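Local coordinates for DnaD-like replication protein (Streptococcus mutans UA159, PDB 2ZC2), which probably takes part in DNA replication as a DnaB/DnaD-family protein and binds zinc ions, this chain being its DnaB/DnaD-like family domain, at residues A[17-20]-A[21-24]; A[37-40]-A[41-44]; A[62-65]-A[66-70]; A[69-72]-A[73-77]. All coordinates share one frame; numbering follows the deposited sequence. Where two conformers were deposited one is given.

Contact 1 of 4, residues A[17-20]-A[21-24]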
HETATM    1  N   MSE A  17       1.861  -1.795 -15.120  1.00 32.77           N
HETATM    2  CA  MSE A  17       3.085  -1.359 -14.481  0.50 34.45           C
HETATM    3  C   MSE A  17       2.822  -0.121 -13.639  1.00 31.87           C
HETATM    4  O   MSE A  17       1.961   0.685 -13.981  1.00 31.58           O
HETATM    5  CB  MSE A  17       4.146  -1.032 -15.533  0.50 34.30           C
HETATM    6  CG  MSE A  17       4.814  -2.246 -16.130  0.50 36.82           C
HETATM    7 SE   MSE A  17       6.059  -1.766 -17.543  0.50 44.55          SE
HETATM    8  CE  MSE A  17       6.909  -0.170 -16.755  0.50 35.35           C
ATOM      9  N   LEU A  18       3.567   0.042 -12.551  1.00 29.08           N
ATOM     10  CA  LEU A  18       3.481   1.300 -11.845  1.00 27.69           C
ATOM     11  C   LEU A  18       4.173   2.395 -12.651  1.00 27.75           C
ATOM     12  O   LEU A  18       5.220   2.163 -13.248  1.00 27.54           O
ATOM     13  CB  LEU A  18       4.084   1.202 -10.447  1.00 26.04           C
ATOM     14  CG  LEU A  18       3.408   0.131  -9.564  1.00 23.62           C
ATOM     15  CD1 LEU A  18       3.849   0.249  -8.128  1.00 20.52           C
ATOM     16  CD2 LEU A  18       1.860   0.193  -9.712  1.00 21.67           C
ATOM     17  N   SER A  19       3.577   3.579 -12.643  1.00 26.17           N
ATOM     18  CA  SER A  19       4.200   4.775 -13.184  1.00 24.52           C
ATOM     19  C   SER A  19       5.417   5.192 -12.301  1.00 24.39           C
ATOM     20  O   SER A  19       5.472   4.842 -11.109  1.00 23.75           O
ATOM     21  CB  SER A  19       3.132   5.871 -13.133  1.00 21.92           C
ATOM     22  OG  SER A  19       3.237   6.510 -11.849  1.00 18.48           O
ATOM     23  N   PRO A  20       6.379   6.006 -12.853  1.00 25.15           N
ATOM     24  CA  PRO A  20       7.424   6.590 -11.997  1.00 24.68           C
ATOM     25  C   PRO A  20       6.919   7.271 -10.755  1.00 23.94           C
ATOM     26  O   PRO A  20       7.552   7.139  -9.674  1.00 24.36           O
ATOM     27  CB  PRO A  20       8.095   7.605 -12.916  1.00 25.62           C
ATOM     28  CG  PRO A  20       7.955   6.950 -14.264  1.00 26.55           C
ATOM     29  CD  PRO A  20       6.595   6.349 -14.271  1.00 24.62           C
ATOM     30  N   PHE A  21       5.807   8.033 -10.885  1.00 22.53           N
ATOM     31  CA  PHE A  21       5.240   8.719  -9.764  1.00 19.45           C
ATOM     32  C   PHE A  21       4.730   7.749  -8.681  1.00 19.30           C
ATOM     33  O   PHE A  21       4.915   7.964  -7.471  1.00 19.44           O
ATOM     34  CB  PHE A  21       4.163   9.731 -10.203  1.00 21.94           C
ATOM     35  CG  PHE A  21       4.721  10.985 -10.910  1.00 19.87           C
ATOM     36  CD1 PHE A  21       5.355  11.999 -10.178  1.00 26.72           C
ATOM     37  CD2 PHE A  21       4.606  11.131 -12.286  1.00 23.94           C
ATOM     38  CE1 PHE A  21       5.886  13.178 -10.817  1.00 25.01           C
ATOM     39  CE2 PHE A  21       5.096  12.285 -12.948  1.00 24.06           C
ATOM     40  CZ  PHE A  21       5.738  13.316 -12.214  1.00 25.11           C
ATOM     41  N   GLU A  22       4.094   6.673  -9.098  1.00 19.59           N
ATOM     42  CA  GLU A  22       3.598   5.645  -8.137  1.00 19.37           C
ATOM     43  C   GLU A  22       4.783   4.911  -7.521  1.00 20.16           C
ATOM     44  O   GLU A  22       4.816   4.704  -6.302  1.00 21.60           O
ATOM     45  CB  GLU A  22       2.656   4.669  -8.857  1.00 18.35           C
ATOM     46  CG  GLU A  22       1.371   5.388  -9.352  1.00 18.74           C
ATOM     47  CD  GLU A  22       0.513   4.536 -10.216  1.00 23.52           C
ATOM     48  OE1 GLU A  22       1.054   3.609 -10.815  1.00 20.65           O
ATOM     49  OE2 GLU A  22      -0.718   4.778 -10.274  1.00 25.39           O
ATOM     50  N   LEU A  23       5.781   4.538  -8.342  1.00 21.06           N
ATOM     51  CA  LEU A  23       6.994   3.905  -7.811  1.00 22.14           C
ATOM     52  C   LEU A  23       7.605   4.778  -6.761  1.00 22.37           C
ATOM     53  O   LEU A  23       7.916   4.299  -5.694  1.00 21.48           O
ATOM     54  CB  LEU A  23       8.022   3.583  -8.923  1.00 22.68           C
ATOM     55  CG  LEU A  23       7.688   2.311  -9.691  1.00 24.57           C
ATOM     56  CD1 LEU A  23       8.322   2.301 -11.088  1.00 27.57           C
ATOM     57  CD2 LEU A  23       8.115   1.098  -8.899  1.00 24.89           C
ATOM     58  N   GLU A  24       7.699   6.089  -7.049  1.00 22.74           N
ATOM     59  CA  GLU A  24       8.280   7.060  -6.120  1.00 24.10           C
ATOM     60  C   GLU A  24       7.417   7.258  -4.881  1.00 23.01           C
ATOM     61  O   GLU A  24       7.894   7.379  -3.750  1.00 23.18           O
ATOM     62  CB  GLU A  24       8.510   8.407  -6.859  1.00 25.56           C
ATOM     63  CG  GLU A  24       8.071   9.654  -6.013  1.00 33.62           C
ATOM     64  CD  GLU A  24       7.148  10.671  -6.787  1.00 40.64           C
ATOM     65  OE1 GLU A  24       5.867  10.572  -6.704  1.00 37.66           O
ATOM     66  OE2 GLU A  24       7.744  11.568  -7.469  1.00 41.62           O
TER
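Ser-19 and Glu-22 exchange two hydrogen bonds at the start of helix 20-32. The hydroxyl of Ser-19 accepts from the backbone of Glu-22, with Ser-19 OG 2.9 Å from Glu-22 N and an N-H...O angle of 166°. In return, the carboxylate of Glu-22 folds back over the helix start, and its OE1 takes the N-H of Ser-19 at an N...OE1 distance of 3.1 Å, the donor standing above the carboxylate plane. Ser-19 is thus the N-cap of a classic capping box, in which side chains replace partners that the first turn cannot supply from its own backbone. Ser-19 chi1 of 89° places OG between the backbone N and the carbonyl carbon, facing the helix. Regular helical bonding follows at once: Leu-23 N meets Ser-19 O at 2.8 Å, almost straight, and Glu-24 N reaches Pro-20 O. Beside the polar box lies an apolar contact, Leu-18 CB against Leu-23 CG at 3.8 Å; both leucines also reach helix 5-14, on Phe-10 and Val-7 respectively. The Glu-22 side chain crosses that of Leu-18 at about a right angle, bringing Glu-22 OE1 within 3.7 Å of Leu-18 CD2. A second shell holds the carboxylate through OE2, which forms a salt bridge with Arg-16.

Contact 2 of 4, residues A[37-40]-A[41-44]. With ZN (zinc ion), chain E.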
ATOM      1  N   PRO A  37       6.466  -2.150   4.722  1.00 19.94           N
ATOM      2  CA  PRO A  37       5.939  -2.674   3.430  1.00 19.66           C
ATOM      3  C   PRO A  37       4.800  -3.706   3.601  1.00 20.36           C
ATOM      4  O   PRO A  37       3.988  -3.816   2.698  1.00 18.25           O
ATOM      5  CB  PRO A  37       7.148  -3.327   2.754  1.00 19.46           C
ATOM      6  CG  PRO A  37       8.320  -3.176   3.761  1.00 22.15           C
ATOM      7  CD  PRO A  37       7.928  -2.199   4.815  1.00 19.49           C
ATOM      8  N   ASP A  38       4.728  -4.424   4.748  1.00 19.08           N
ATOM      9  CA  ASP A  38       3.674  -5.428   4.897  1.00 20.18           C
ATOM     10  C   ASP A  38       2.353  -4.813   5.283  1.00 19.33           C
ATOM     11  O   ASP A  38       1.332  -5.411   5.068  1.00 19.51           O
ATOM     12  CB  ASP A  38       4.072  -6.574   5.817  1.00 20.93           C
ATOM     13  CG  ASP A  38       5.266  -7.337   5.265  1.00 24.34           C
ATOM     14  OD1 ASP A  38       5.048  -8.211   4.408  1.00 26.05           O
ATOM     15  OD2 ASP A  38       6.430  -7.030   5.638  1.00 28.11           O
ATOM     16  N   LEU A  39       2.412  -3.589   5.812  1.00 18.44           N
ATOM     17  CA  LEU A  39       1.234  -2.784   6.005  1.00 16.85           C
ATOM     18  C   LEU A  39       0.681  -2.256   4.669  1.00 16.57           C
ATOM     19  O   LEU A  39      -0.560  -2.260   4.448  1.00 16.95           O
ATOM     20  CB  LEU A  39       1.516  -1.620   6.946  1.00 15.97           C
ATOM     21  CG  LEU A  39       0.236  -0.801   7.236  1.00 16.77           C
ATOM     22  CD1 LEU A  39      -0.720  -1.645   8.125  1.00 13.05           C
ATOM     23  CD2 LEU A  39       0.484   0.575   7.849  1.00 15.81           C
ATOM     24  N   VAL A  40       1.588  -1.797   3.805  1.00 16.82           N
ATOM     25  CA  VAL A  40       1.239  -1.444   2.426  1.00 16.30           C
ATOM     26  C   VAL A  40       0.559  -2.615   1.690  1.00 16.31           C
ATOM     27  O   VAL A  40      -0.505  -2.467   1.066  1.00 13.87           O
ATOM     28  CB  VAL A  40       2.439  -0.861   1.639  1.00 16.58           C
ATOM     29  CG1 VAL A  40       2.025  -0.450   0.219  1.00 15.63           C
ATOM     30  CG2 VAL A  40       3.012   0.393   2.341  1.00 14.16           C
ATOM     31  N   ARG A  41       1.200  -3.781   1.754  1.00 16.74           N
ATOM     32  CA  ARG A  41       0.662  -4.969   1.176  1.00 16.77           C
ATOM     33  C   ARG A  41      -0.725  -5.317   1.772  1.00 16.13           C
ATOM     34  O   ARG A  41      -1.633  -5.760   1.022  1.00 15.13           O
ATOM     35  CB  ARG A  41       1.672  -6.130   1.375  1.00 17.03           C
ATOM     36  CG  ARG A  41       1.145  -7.557   1.079  1.00 19.25           C
ATOM     37  CD  ARG A  41       2.322  -8.605   1.170  1.00 21.41           C
ATOM     38  NE  ARG A  41       3.355  -8.354   0.144  1.00 26.40           N
ATOM     39  CZ  ARG A  41       4.581  -7.876   0.355  1.00 28.65           C
ATOM     40  NH1 ARG A  41       5.010  -7.546   1.576  1.00 27.95           N
ATOM     41  NH2 ARG A  41       5.393  -7.737  -0.682  1.00 28.64           N
ATOM     42  N   SER A  42      -0.922  -5.125   3.075  1.00 13.49           N
ATOM     43  CA  SER A  42      -2.270  -5.411   3.576  1.00 14.69           C
ATOM     44  C   SER A  42      -3.349  -4.379   3.189  1.00 12.62           C
ATOM     45  O   SER A  42      -4.526  -4.730   3.131  1.00 10.73           O
ATOM     46  CB  SER A  42      -2.281  -5.673   5.036  1.00 13.18           C
ATOM     47  OG  SER A  42      -2.037  -4.500   5.691  1.00 25.61           O
ATOM     48  N   ALA A  43      -2.933  -3.159   2.823  1.00 12.80           N
ATOM     49  CA  ALA A  43      -3.876  -2.193   2.201  1.00 12.05           C
ATOM     50  C   ALA A  43      -4.250  -2.661   0.820  1.00 12.90           C
ATOM     51  O   ALA A  43      -5.420  -2.591   0.428  1.00 13.55           O
ATOM     52  CB  ALA A  43      -3.307  -0.811   2.216  1.00 12.02           C
ATOM     53  N   LEU A  44      -3.265  -3.182   0.077  1.00 11.74           N
ATOM     54  CA  LEU A  44      -3.491  -3.732  -1.215  1.00 11.30           C
ATOM     55  C   LEU A  44      -4.452  -4.962  -1.075  1.00 12.66           C
ATOM     56  O   LEU A  44      -5.407  -5.082  -1.828  1.00 12.36           O
ATOM     57  CB  LEU A  44      -2.167  -4.218  -1.839  1.00 11.68           C
ATOM     58  CG  LEU A  44      -2.297  -4.983  -3.180  1.00  9.66           C
ATOM     59  CD1 LEU A  44      -2.880  -4.043  -4.242  1.00 10.69           C
ATOM     60  CD2 LEU A  44      -0.926  -5.391  -3.672  1.00  8.89           C
TER
HETATM   61 ZN    ZN E 505       6.829  -9.139   3.706  0.50 27.70          ZN
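Asp-38 and Arg-41 run side by side and point the same way, their carboxylate and guanidinium planes turned 45° apart. OD1 of Asp-38 comes to the guanidinium edge, near its plane, and lies 2.9 Å from Arg-41 NH1. The salt bridge is made through a weak, bent hydrogen bond, with an N-H...O angle of only 125°. In this i, i+3 salt bridge on the first turn of helix 37-50, Asp-38 OD1 also binds a zinc ion at 2.1 Å, so one carboxylate oxygen serves both metal and arginine. The zinc ion lies 3.2 Å from Arg-41 NH1, a close approach of two cations whose repulsion the shared oxygen probably offsets. Arg-41 gets there with CG anti to its N (chi1 168°) and a bend at chi3, and its NE is held by Asp-9, another zinc-binding residue, on helix 5-14. On another side of the helix, Ser-42 turns its hydroxyl back to the preceding turn, Ser-42 OG donating to Leu-39 O at 3.0 Å. That carbonyl, Leu-39 O, also accepts from Ala-43 N at 3.0 Å, both donors approaching from one face of its plane. Leu-39, Ser-42 and Ala-43 lie against Trp-65 of helix 55-67, whereas Val-40 turns to Phe-10 of helix 5-14 and to Thr-29 and Val-30 of helix 20-32.

Contact 3 of 4, residues A[62-65]-A[66-70]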
ATOM      1  N   LEU A  62      -4.468   3.272   3.333  1.00 20.91           N
ATOM      2  CA  LEU A  62      -3.261   3.632   4.057  1.00 20.90           C
ATOM      3  C   LEU A  62      -3.413   4.926   4.859  1.00 23.31           C
ATOM      4  O   LEU A  62      -2.907   5.014   5.989  1.00 21.75           O
ATOM      5  CB  LEU A  62      -2.045   3.774   3.127  1.00 21.34           C
ATOM      6  CG  LEU A  62      -1.553   2.438   2.605  1.00 19.27           C
ATOM      7  CD1 LEU A  62      -0.584   2.653   1.471  1.00 17.72           C
ATOM      8  CD2 LEU A  62      -0.972   1.605   3.790  1.00 20.54           C
ATOM      9  N   ARG A  63      -4.087   5.927   4.272  1.00 23.61           N
ATOM     10  CA  ARG A  63      -4.324   7.224   4.958  1.00 25.73           C
ATOM     11  C   ARG A  63      -5.232   7.089   6.144  1.00 24.79           C
ATOM     12  O   ARG A  63      -4.998   7.688   7.172  1.00 26.69           O
ATOM     13  CB  ARG A  63      -4.926   8.291   4.009  1.00 24.28           C
ATOM     14  CG  ARG A  63      -3.935   8.919   3.173  1.00 28.33           C
ATOM     15  CD  ARG A  63      -4.490  10.216   2.558  1.00 29.88           C
ATOM     16  NE  ARG A  63      -5.742   9.935   1.893  1.00 29.94           N
ATOM     17  CZ  ARG A  63      -5.834   9.594   0.611  1.00 27.08           C
ATOM     18  NH1 ARG A  63      -4.753   9.541  -0.133  1.00 23.47           N
ATOM     19  NH2 ARG A  63      -7.034   9.373   0.082  1.00 30.17           N
ATOM     20  N   ASN A  64      -6.309   6.345   6.006  1.00 27.13           N
ATOM     21  CA  ASN A  64      -7.133   6.093   7.176  1.00 28.99           C
ATOM     22  C   ASN A  64      -6.306   5.435   8.300  1.00 29.07           C
ATOM     23  O   ASN A  64      -6.375   5.886   9.440  1.00 29.39           O
ATOM     24  CB  ASN A  64      -8.385   5.297   6.818  1.00 30.88           C
ATOM     25  CG  ASN A  64      -9.121   4.797   8.041  1.00 36.07           C
ATOM     26  OD1 ASN A  64      -8.991   3.615   8.418  1.00 37.54           O
ATOM     27  ND2 ASN A  64      -9.868   5.705   8.709  1.00 37.76           N
ATOM     28  N   TRP A  65      -5.480   4.437   7.984  1.00 28.82           N
ATOM     29  CA  TRP A  65      -4.577   3.829   8.989  1.00 30.45           C
ATOM     30  C   TRP A  65      -3.560   4.819   9.566  1.00 31.56           C
ATOM     31  O   TRP A  65      -3.365   4.853  10.760  1.00 31.72           O
ATOM     32  CB  TRP A  65      -3.832   2.575   8.450  1.00 30.65           C
ATOM     33  CG  TRP A  65      -4.708   1.399   8.273  1.00 30.32           C
ATOM     34  CD1 TRP A  65      -5.910   1.197   8.863  1.00 32.62           C
ATOM     35  CD2 TRP A  65      -4.482   0.258   7.401  1.00 30.60           C
ATOM     36  NE1 TRP A  65      -6.462   0.004   8.410  1.00 33.72           N
ATOM     37  CE2 TRP A  65      -5.600  -0.597   7.530  1.00 30.33           C
ATOM     38  CE3 TRP A  65      -3.458  -0.103   6.507  1.00 26.01           C
ATOM     39  CZ2 TRP A  65      -5.710  -1.826   6.825  1.00 30.94           C
ATOM     40  CZ3 TRP A  65      -3.562  -1.302   5.828  1.00 28.11           C
ATOM     41  CH2 TRP A  65      -4.681  -2.152   5.991  1.00 31.31           C
ATOM     42  N   ARG A  66      -2.926   5.634   8.730  1.00 32.93           N
ATOM     43  CA  ARG A  66      -2.004   6.634   9.249  1.00 35.89           C
ATOM     44  C   ARG A  66      -2.638   7.645  10.221  1.00 37.10           C
ATOM     45  O   ARG A  66      -1.977   8.094  11.169  1.00 37.24           O
ATOM     46  CB  ARG A  66      -1.343   7.392   8.128  1.00 36.26           C
ATOM     47  CG  ARG A  66      -0.263   8.338   8.652  1.00 41.61           C
ATOM     48  CD  ARG A  66       0.125   9.419   7.662  1.00 48.95           C
ATOM     49  NE  ARG A  66       1.540   9.809   7.801  1.00 54.10           N
ATOM     50  CZ  ARG A  66       2.046  10.632   8.729  1.00 54.83           C
ATOM     51  NH1 ARG A  66       1.272  11.186   9.665  1.00 53.74           N
ATOM     52  NH2 ARG A  66       3.358  10.889   8.721  1.00 55.42           N
ATOM     53  N   HIS A  67      -3.906   8.004   9.971  1.00 38.47           N
ATOM     54  CA  HIS A  67      -4.677   8.951  10.807  1.00 39.99           C
ATOM     55  C   HIS A  67      -4.782   8.450  12.225  1.00 40.36           C
ATOM     56  O   HIS A  67      -4.863   9.245  13.173  1.00 40.69           O
ATOM     57  CB  HIS A  67      -6.136   9.121  10.308  1.00 40.10           C
ATOM     58  CG  HIS A  67      -6.301  10.091   9.173  1.00 43.23           C
ATOM     59  ND1 HIS A  67      -5.290  10.923   8.738  1.00 45.64           N
ATOM     60  CD2 HIS A  67      -7.386  10.391   8.411  1.00 45.45           C
ATOM     61  CE1 HIS A  67      -5.738  11.674   7.744  1.00 47.59           C
ATOM     62  NE2 HIS A  67      -7.004  11.368   7.522  1.00 47.42           N
ATOM     63  N   GLU A  68      -4.865   7.127  12.336  1.00 40.40           N
ATOM     64  CA  GLU A  68      -5.003   6.425  13.603  1.00 41.07           C
ATOM     65  C   GLU A  68      -3.630   6.038  14.178  1.00 40.38           C
ATOM     66  O   GLU A  68      -3.546   5.240  15.109  1.00 40.41           O
ATOM     67  CB  GLU A  68      -5.897   5.188  13.438  1.00 40.83           C
ATOM     68  CG  GLU A  68      -7.271   5.502  12.873  1.00 43.69           C
ATOM     69  CD  GLU A  68      -7.942   4.307  12.188  1.00 49.63           C
ATOM     70  OE1 GLU A  68      -7.303   3.222  12.075  1.00 54.24           O
ATOM     71  OE2 GLU A  68      -9.109   4.450  11.751  1.00 50.19           O
ATOM     72  N   GLY A  69      -2.571   6.630  13.628  1.00 39.21           N
ATOM     73  CA  GLY A  69      -1.224   6.416  14.133  1.00 37.91           C
ATOM     74  C   GLY A  69      -0.624   5.055  13.781  1.00 37.39           C
ATOM     75  O   GLY A  69       0.467   4.716  14.286  1.00 37.05           O
ATOM     76  N   ILE A  70      -1.312   4.311  12.897  1.00 35.69           N
ATOM     77  CA  ILE A  70      -0.876   2.983  12.433  1.00 34.06           C
ATOM     78  C   ILE A  70       0.037   3.036  11.203  1.00 33.21           C
ATOM     79  O   ILE A  70      -0.396   3.425  10.084  1.00 32.56           O
ATOM     80  CB  ILE A  70      -2.060   2.024  12.113  1.00 34.34           C
ATOM     81  CG1 ILE A  70      -3.008   1.843  13.307  1.00 33.49           C
ATOM     82  CG2 ILE A  70      -1.523   0.668  11.671  1.00 34.30           C
ATOM     83  CD1 ILE A  70      -4.368   1.239  12.897  1.00 35.09           C
TER
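Ile-70 N donates to Trp-65 O across the end of helix 55-67, with a separation of 3.0 Å, and Gly-69 N donates to Arg-66 O at 2.9 Å. This pair of bonds defines a Schellman motif, in which Gly-69, at positive phi (74°), is the C-prime residue that turns the chain out of the helix. Upstream, the last regular bonds join Arg-66 N to Leu-62 O and His-67 N to Arg-63 O, while Glu-68 N has only weak bonds, to Asn-64 O and Trp-65 O. At this capped end, side chains gather round the final carbonyls. The imidazole of His-67 lies with one face toward Arg-63 O, which stands 3.4 Å above the ring plane and is displaced toward its rim. The Glu-68 side chain, extended beyond CG, crosses that of Asn-64 at a slant, its carboxylate and the amide 82° apart. Glu-68 OE1 also comes up to the indole edge, 4.0 Å from Trp-65 CD1. The turn brings Ile-70 back toward the same residue, and Ile-70 CB lies 4.1 Å from Trp-65 CB. With CG anti to the carbonyl carbon (chi1 -71°), the Trp-65 ring leaves the helix toward Leu-39, Ser-42 and Ala-43 of helix 37-50. On the loop side, Ile-70 CB sits 3.4 Å from Trp-65 O.

Contact 4 of 4, residues A[69-72]-A[73-77]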
ATOM      1  N   GLY A  69      -2.571   6.630  13.628  1.00 39.21           N
ATOM      2  CA  GLY A  69      -1.224   6.416  14.133  1.00 37.91           C
ATOM      3  C   GLY A  69      -0.624   5.055  13.781  1.00 37.39           C
ATOM      4  O   GLY A  69       0.467   4.716  14.286  1.00 37.05           O
ATOM      5  N   ILE A  70      -1.312   4.311  12.897  1.00 35.69           N
ATOM      6  CA  ILE A  70      -0.876   2.983  12.433  1.00 34.06           C
ATOM      7  C   ILE A  70       0.037   3.036  11.203  1.00 33.21           C
ATOM      8  O   ILE A  70      -0.396   3.425  10.084  1.00 32.56           O
ATOM      9  CB  ILE A  70      -2.060   2.024  12.113  1.00 34.34           C
ATOM     10  CG1 ILE A  70      -3.008   1.843  13.307  1.00 33.49           C
ATOM     11  CG2 ILE A  70      -1.523   0.668  11.671  1.00 34.30           C
ATOM     12  CD1 ILE A  70      -4.368   1.239  12.897  1.00 35.09           C
ATOM     13  N   SER A  71       1.287   2.601  11.412  1.00 31.00           N
ATOM     14  CA  SER A  71       2.304   2.548  10.366  1.00 29.26           C
ATOM     15  C   SER A  71       2.977   1.152  10.256  1.00 27.11           C
ATOM     16  O   SER A  71       3.769   0.903   9.378  1.00 26.34           O
ATOM     17  CB  SER A  71       3.347   3.664  10.596  1.00 28.88           C
ATOM     18  OG  SER A  71       4.076   3.402  11.794  1.00 30.23           O
ATOM     19  N   THR A  72       2.650   0.219  11.129  1.00 26.34           N
ATOM     20  CA  THR A  72       3.261  -1.079  10.956  1.00 25.31           C
ATOM     21  C   THR A  72       2.178  -2.102  11.005  1.00 26.55           C
ATOM     22  O   THR A  72       1.153  -1.882  11.630  1.00 26.00           O
ATOM     23  CB  THR A  72       4.356  -1.419  12.036  1.00 25.37           C
ATOM     24  OG1 THR A  72       3.734  -1.716  13.294  1.00 22.85           O
ATOM     25  CG2 THR A  72       5.365  -0.289  12.189  1.00 20.67           C
ATOM     26  N   LEU A  73       2.423  -3.242  10.384  1.00 28.36           N
ATOM     27  CA  LEU A  73       1.419  -4.312  10.372  1.00 31.67           C
ATOM     28  C   LEU A  73       1.076  -4.896  11.764  1.00 32.68           C
ATOM     29  O   LEU A  73      -0.100  -5.124  12.053  1.00 32.39           O
ATOM     30  CB  LEU A  73       1.801  -5.400   9.358  1.00 31.36           C
ATOM     31  CG  LEU A  73       0.657  -6.223   8.718  1.00 35.17           C
ATOM     32  CD1 LEU A  73       0.775  -7.659   9.082  1.00 35.20           C
ATOM     33  CD2 LEU A  73      -0.746  -5.670   9.002  1.00 35.84           C
ATOM     34  N   ARG A  74       2.086  -5.105  12.622  1.00 34.09           N
ATOM     35  CA  ARG A  74       1.842  -5.418  14.055  1.00 36.42           C
ATOM     36  C   ARG A  74       0.794  -4.497  14.733  1.00 36.98           C
ATOM     37  O   ARG A  74      -0.052  -4.982  15.488  1.00 37.41           O
ATOM     38  CB  ARG A  74       3.136  -5.386  14.881  1.00 34.98           C
ATOM     39  CG  ARG A  74       2.992  -5.998  16.299  1.00 38.13           C
ATOM     40  CD  ARG A  74       4.336  -5.945  17.073  1.00 39.10           C
ATOM     41  NE  ARG A  74       5.266  -6.893  16.437  1.00 47.69           N
ATOM     42  CZ  ARG A  74       6.591  -6.937  16.612  1.00 49.30           C
ATOM     43  NH1 ARG A  74       7.210  -6.077  17.441  1.00 49.07           N
ATOM     44  NH2 ARG A  74       7.296  -7.857  15.944  1.00 46.19           N
ATOM     45  N   GLN A  75       0.889  -3.190  14.501  1.00 37.93           N
ATOM     46  CA  GLN A  75      -0.085  -2.216  15.037  1.00 39.19           C
ATOM     47  C   GLN A  75      -1.527  -2.533  14.580  1.00 40.99           C
ATOM     48  O   GLN A  75      -2.467  -2.428  15.369  1.00 40.86           O
ATOM     49  CB  GLN A  75       0.302  -0.784  14.643  1.00 39.41           C
ATOM     50  CG  GLN A  75       1.503  -0.177  15.397  1.00 36.80           C
ATOM     51  CD  GLN A  75       2.005   1.091  14.749  1.00 38.26           C
ATOM     52  OE1 GLN A  75       1.710   1.345  13.577  1.00 32.85           O
ATOM     53  NE2 GLN A  75       2.798   1.886  15.488  1.00 36.82           N
ATOM     54  N   VAL A  76      -1.676  -2.973  13.321  1.00 43.22           N
ATOM     55  CA  VAL A  76      -2.971  -3.377  12.744  1.00 45.92           C
ATOM     56  C   VAL A  76      -3.286  -4.847  13.101  1.00 48.01           C
ATOM     57  O   VAL A  76      -4.443  -5.288  12.991  1.00 48.21           O
ATOM     58  CB  VAL A  76      -3.013  -3.111  11.183  1.00 45.16           C
ATOM     59  CG1 VAL A  76      -4.037  -3.968  10.465  1.00 46.09           C
ATOM     60  CG2 VAL A  76      -3.327  -1.671  10.911  1.00 44.92           C
ATOM     61  N   GLU A  77      -2.222  -5.569  13.493  1.00 50.60           N
ATOM     62  CA  GLU A  77      -2.203  -6.973  13.946  1.00 53.10           C
ATOM     63  C   GLU A  77      -1.698  -7.954  12.859  1.00 53.92           C
ATOM     64  O   GLU A  77      -2.329  -8.148  11.812  1.00 54.43           O
ATOM     65  CB  GLU A  77      -3.538  -7.379  14.585  1.00 53.53           C
ATOM     66  CG  GLU A  77      -3.524  -8.687  15.373  1.00 57.15           C
ATOM     67  CD  GLU A  77      -4.817  -9.477  15.207  1.00 61.05           C
ATOM     68  OE1 GLU A  77      -5.876  -8.877  14.857  1.00 62.36           O
ATOM     69  OE2 GLU A  77      -4.768 -10.710  15.428  1.00 62.93           O
TER
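A single side-chain oxygen, OE1 of Gln-75, takes two successive backbone N-H groups, those of Ser-71 and Thr-72. The first donor is nearly in line with the amide C=O, but the 2.5 Å between Ser-71 N and Gln-75 OE1 is shorter than such a bond should be, and the exact value is doubtful. The second bond is longer, 2.9 Å from Thr-72 N to Gln-75 OE1, and its donor lies above the plane of the amide group. Gln-75 reaches back because its chain is extended beyond CG (chi2 167°), and its side chain crosses that of Thr-72 at about a right angle. Gln-75 CG is 3.4 Å from Thr-72 OG1, while the Ile-70 and Gln-75 side chains pass in opposite directions. Thr-72 answers less firmly. Thr-72 OG1, set between the backbone N and the carbonyl carbon (chi1 74°), accepts from Gln-75 N in a weak bond of 3.4 Å, and Thr-72 O takes Val-76 N in another weak one. The loop is held from outside by Asp-36, which bonds through its backbone to Ser-71 and through OD2 to Leu-73 N. With Thr-72 as N-cap and Gln-75 returning its side chain, the arrangement is the capping box of the short helix 73-76.

Contact 2 lies nearest the middle of the chain and is partly buried, whereas contacts 1, 3 and 4 are at the surface, contact 1 on the opposite side of the centre from the other two. Contacts 1 and 4 open helices with the same capping box, built on serine and glutamate in one and threonine and glutamine in the other. Contact 3 instead closes a helix, sharing Gly-69 and Ile-70 with contact 4. Among the four, contact 2 holds the residue, Asp-38, that binds zinc in these coordinates. Contact 2 touches contacts 3 and 4, with Trp-65 CZ3 3.4 Å from Leu-39 O and Leu-73 CD2 3.7 Å from Ser-42 OG, whereas contact 1 touches none of the three.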